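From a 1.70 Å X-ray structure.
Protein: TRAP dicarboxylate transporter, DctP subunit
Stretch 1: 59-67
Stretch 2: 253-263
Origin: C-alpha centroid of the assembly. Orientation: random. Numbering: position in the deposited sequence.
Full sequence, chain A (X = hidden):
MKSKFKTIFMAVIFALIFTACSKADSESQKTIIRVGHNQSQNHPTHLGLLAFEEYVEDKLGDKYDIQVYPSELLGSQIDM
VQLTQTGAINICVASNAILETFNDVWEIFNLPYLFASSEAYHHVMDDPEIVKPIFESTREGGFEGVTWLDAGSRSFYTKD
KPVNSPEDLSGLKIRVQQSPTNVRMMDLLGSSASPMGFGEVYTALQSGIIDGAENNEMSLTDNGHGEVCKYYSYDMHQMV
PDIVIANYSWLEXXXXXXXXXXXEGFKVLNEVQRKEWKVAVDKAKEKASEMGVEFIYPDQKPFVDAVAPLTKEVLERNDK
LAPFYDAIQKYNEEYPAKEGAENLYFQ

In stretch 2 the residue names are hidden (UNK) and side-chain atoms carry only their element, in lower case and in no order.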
# COMPACT_ATOMS: atom_id res chain seq x y z
N LYS A 59 -20.41 11.94 16.31
CA LYS A 59 -21.28 12.95 15.69
C LYS A 59 -22.64 12.37 15.29
O LYS A 59 -23.64 13.08 15.28
CB LYS A 59 -20.63 13.58 14.46
CG LYS A 59 -19.19 14.07 14.67
CD LYS A 59 -19.05 15.58 14.50
CE LYS A 59 -19.48 16.02 13.10
NZ LYS A 59 -19.11 17.43 12.76
N LEU A 60 -22.66 11.08 14.98
CA LEU A 60 -23.80 10.43 14.34
C LEU A 60 -24.00 8.99 14.87
O LEU A 60 -24.46 8.12 14.13
CB LEU A 60 -23.51 10.32 12.85
CG LEU A 60 -24.03 11.34 11.84
CD1 LEU A 60 -24.00 12.75 12.33
CD2 LEU A 60 -23.19 11.18 10.58
N GLY A 61 -23.65 8.74 16.13
CA GLY A 61 -23.67 7.38 16.65
C GLY A 61 -25.05 6.77 16.83
O GLY A 61 -25.21 5.55 16.82
N ASP A 62 -26.06 7.62 17.01
CA ASP A 62 -27.43 7.12 17.09
C ASP A 62 -27.84 6.44 15.78
O ASP A 62 -28.78 5.66 15.75
CB ASP A 62 -28.41 8.26 17.40
CG ASP A 62 -28.30 8.76 18.82
OD1 ASP A 62 -27.77 8.02 19.68
OD2 ASP A 62 -28.76 9.90 19.09
N LYS A 63 -27.12 6.75 14.70
CA LYS A 63 -27.55 6.37 13.35
C LYS A 63 -26.67 5.32 12.69
O LYS A 63 -27.16 4.50 11.91
CB LYS A 63 -27.57 7.61 12.46
CG LYS A 63 -28.24 7.40 11.13
CD LYS A 63 -28.44 8.73 10.41
CE LYS A 63 -29.11 8.54 9.05
NZ LYS A 63 -29.28 9.84 8.35
N TYR A 64 -25.37 5.37 12.95
CA TYR A 64 -24.46 4.44 12.32
C TYR A 64 -23.64 3.68 13.35
O TYR A 64 -23.17 4.24 14.33
CB TYR A 64 -23.50 5.18 11.37
CG TYR A 64 -24.17 5.91 10.22
CD1 TYR A 64 -24.56 5.23 9.07
CD2 TYR A 64 -24.40 7.27 10.29
CE1 TYR A 64 -25.17 5.91 8.02
CE2 TYR A 64 -25.01 7.94 9.25
CZ TYR A 64 -25.39 7.26 8.12
OH TYR A 64 -25.99 7.94 7.08
N ASP A 65 -23.49 2.38 13.11
CA ASP A 65 -22.57 1.57 13.86
C ASP A 65 -21.44 1.18 12.91
O ASP A 65 -21.66 0.41 11.99
CB ASP A 65 -23.26 0.32 14.40
CG ASP A 65 -22.30 -0.61 15.11
OD1 ASP A 65 -21.16 -0.19 15.43
OD2 ASP A 65 -22.68 -1.77 15.36
N ILE A 66 -20.27 1.77 13.10
CA ILE A 66 -19.12 1.43 12.25
C ILE A 66 -18.40 0.22 12.83
O ILE A 66 -18.00 0.22 14.00
CB ILE A 66 -18.18 2.64 12.10
CG1 ILE A 66 -18.85 3.68 11.20
CG2 ILE A 66 -16.84 2.24 11.54
CD1 ILE A 66 -18.17 5.02 11.16
N GLN A 67 -18.26 -0.84 12.03
CA GLN A 67 -17.59 -2.05 12.49
C GLN A 67 -16.32 -2.31 11.70
O GLN A 67 -16.36 -2.40 10.48
CB GLN A 67 -18.53 -3.23 12.37
CG GLN A 67 -19.74 -3.08 13.25
CD GLN A 67 -20.74 -4.21 13.09
OE1 GLN A 67 -20.56 -5.10 12.25
NE2 GLN A 67 -21.81 -4.17 13.88
N UNK A 253 -24.97 7.92 -1.82
CA UNK A 253 -26.29 7.81 -1.24
C UNK A 253 -26.44 8.49 0.11
O UNK A 253 -27.56 8.73 0.56
N UNK A 254 -25.33 8.80 0.77
CA UNK A 254 -25.42 9.46 2.07
C UNK A 254 -26.08 10.84 1.97
O UNK A 254 -25.79 11.62 1.05
c UNK A 254 -23.30 8.34 3.02
c UNK A 254 -24.04 7.54 4.07
c UNK A 254 -21.92 8.69 3.52
c UNK A 254 -24.04 9.63 2.69
N UNK A 255 -26.95 11.15 2.93
CA UNK A 255 -27.45 12.53 3.02
C UNK A 255 -26.30 13.52 3.18
O UNK A 255 -25.25 13.14 3.72
c UNK A 255 -28.68 11.11 4.48
c UNK A 255 -28.29 12.50 4.30
c UNK A 255 -27.51 10.29 3.98
N UNK A 256 -26.51 14.76 2.76
CA UNK A 256 -25.46 15.77 2.73
C UNK A 256 -24.70 15.86 4.04
O UNK A 256 -23.47 15.90 4.05
o UNK A 256 -24.82 20.67 2.36
o UNK A 256 -26.84 19.82 2.58
c UNK A 256 -24.99 18.29 2.48
c UNK A 256 -26.04 17.16 2.42
c UNK A 256 -25.60 19.69 2.47
N UNK A 257 -25.44 15.93 5.14
CA UNK A 257 -24.84 16.20 6.43
C UNK A 257 -24.05 14.99 6.90
O UNK A 257 -23.00 15.13 7.52
c UNK A 257 -26.31 18.04 7.37
c UNK A 257 -25.16 19.00 7.71
o UNK A 257 -24.64 18.92 8.85
c UNK A 257 -25.89 16.58 7.46
o UNK A 257 -24.78 19.81 6.84
N UNK A 258 -24.57 13.81 6.60
CA UNK A 258 -23.86 12.58 6.94
C UNK A 258 -22.56 12.45 6.14
O UNK A 258 -21.52 12.07 6.68
c UNK A 258 -24.74 11.37 6.69
c UNK A 258 -25.94 11.33 7.60
o UNK A 258 -26.20 12.34 8.28
o UNK A 258 -26.63 10.29 7.63
N UNK A 259 -22.64 12.76 4.85
CA UNK A 259 -21.48 12.70 3.97
C UNK A 259 -20.38 13.63 4.49
O UNK A 259 -19.21 13.30 4.43
n UNK A 259 -20.10 11.75 -1.41
c UNK A 259 -21.85 13.11 2.55
c UNK A 259 -20.03 11.80 1.42
n UNK A 259 -18.87 11.83 0.54
c UNK A 259 -18.93 11.82 -0.79
c UNK A 259 -20.68 13.17 1.58
n UNK A 259 -17.81 11.85 -1.50
N UNK A 260 -20.77 14.80 4.98
CA UNK A 260 -19.78 15.73 5.48
C UNK A 260 -19.02 15.13 6.67
O UNK A 260 -17.80 15.27 6.79
c UNK A 260 -21.71 19.97 3.69
c UNK A 260 -20.43 17.07 5.84
c UNK A 260 -20.75 17.86 4.59
c UNK A 260 -21.65 19.04 4.88
n UNK A 260 -22.87 20.89 3.80
N UNK A 261 -19.75 14.43 7.53
CA UNK A 261 -19.13 13.81 8.70
C UNK A 261 -18.22 12.66 8.28
O UNK A 261 -17.10 12.54 8.77
c UNK A 261 -20.95 14.54 10.30
c UNK A 261 -19.51 12.52 10.81
c UNK A 261 -20.18 13.33 9.72
N UNK A 262 -18.69 11.80 7.38
CA UNK A 262 -17.81 10.74 6.89
C UNK A 262 -16.55 11.29 6.24
O UNK A 262 -15.46 10.75 6.45
c UNK A 262 -19.42 6.54 7.56
c UNK A 262 -18.71 7.52 6.91
c UNK A 262 -20.61 8.94 7.04
c UNK A 262 -21.31 7.96 7.69
c UNK A 262 -19.30 8.73 6.63
c UNK A 262 -18.54 9.79 5.93
c UNK A 262 -20.71 6.77 7.96
N UNK A 263 -16.69 12.37 5.47
CA UNK A 263 -15.53 12.96 4.80
C UNK A 263 -14.51 13.48 5.83
O UNK A 263 -13.31 13.28 5.69
c UNK A 263 -15.96 14.08 3.85
c UNK A 263 -16.67 13.56 2.59
o UNK A 263 -16.72 12.34 2.37
o UNK A 263 -17.18 14.39 1.80

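Position 253 has backbone atoms alone and touches nothing on stretch 1; no side-chain atom means Gly253. Position 254 carries four carbons forked at the second, and one fork tip lies 3.6 Å from Tyr64 OH. This is Leu254, with CD2 as that tip; its CA-to-CB bond points sideways, but the end of the side chain comes nearer. At position 255 three carbons close a ring onto the backbone N, and a ring carbon approaches Lys63 NZ, which identifies Pro255. It sits at the N-cap position, and its CG is 4.1 Å from Lys63 NZ.

Position 256 has three carbons, the third bearing two oxygens, and it is out of reach of stretch 1: Glu256. The same atom set recurs at 257, whose CA-to-CB bond runs sideways and whose CB stays 6.5 Å from Leu60 CD1, the nearest approach of this side chain, giving Glu257.

Position 258 has two carbons, the second carrying two oxygens. One oxygen is 2.8 Å from Lys63 NZ and 2.5 Å from Tyr64 OH. The short carboxylate defines Asp258, and the shared oxygen is OD2. Lys63 forms a salt bridge to it, while Tyr64 OH donates a very short hydrogen bond near the plane of its own ring.

Position 259 shows three carbons, a nitrogen, then a carbon with two more nitrogens, a guanidinium: Arg259, its CA-to-CB bond directed away. Position 260 runs four carbons in a row to a nitrogen, making Lys260; its NZ lies 2.4 Å from Glu256 OE2 in a salt bridge along the helix.

At position 261 one carbon carries two others, and these carbons touch Leu60 and Lys59; the branched pattern is that of Val261. Its CB lies 3.8 Å from Leu60 CD2, and its CG2 is 3.5 Å from Lys59 CE. Position 262 is one carbon followed by a six-carbon ring that meets Tyr64 and Ile66, hence Phe262. Its CE2 approaches Tyr64 CE2 at 4.0 Å and its CE1 approaches Ile66 CD1 at 4.1 Å. Position 263 repeats the two-carbon carboxylate and makes no contact across: Asp263, whose OD1 accepts from Arg259 NE at 2.9 Å.

Helical spacing brings 258, 261 and 262 to stretch 1, while Leu254 reaches Tyr64 from the loop before the helix. Tyr64 links the polar and apolar parts of the contact. Its hydroxyl reaches Asp258, whereas one ring face receives the edge of Phe262, with planes at 90° and ring centroids of Tyr64 and Phe262 5.2 Å apart. Leu60 packs on Val261, and Lys63, fully extended with all four chi angles t, carries its charge to the carboxylate. Together the stretches bury 419 Å², summed over both sides.

Stretch 2 (253-263) GLPEEDRKVFD
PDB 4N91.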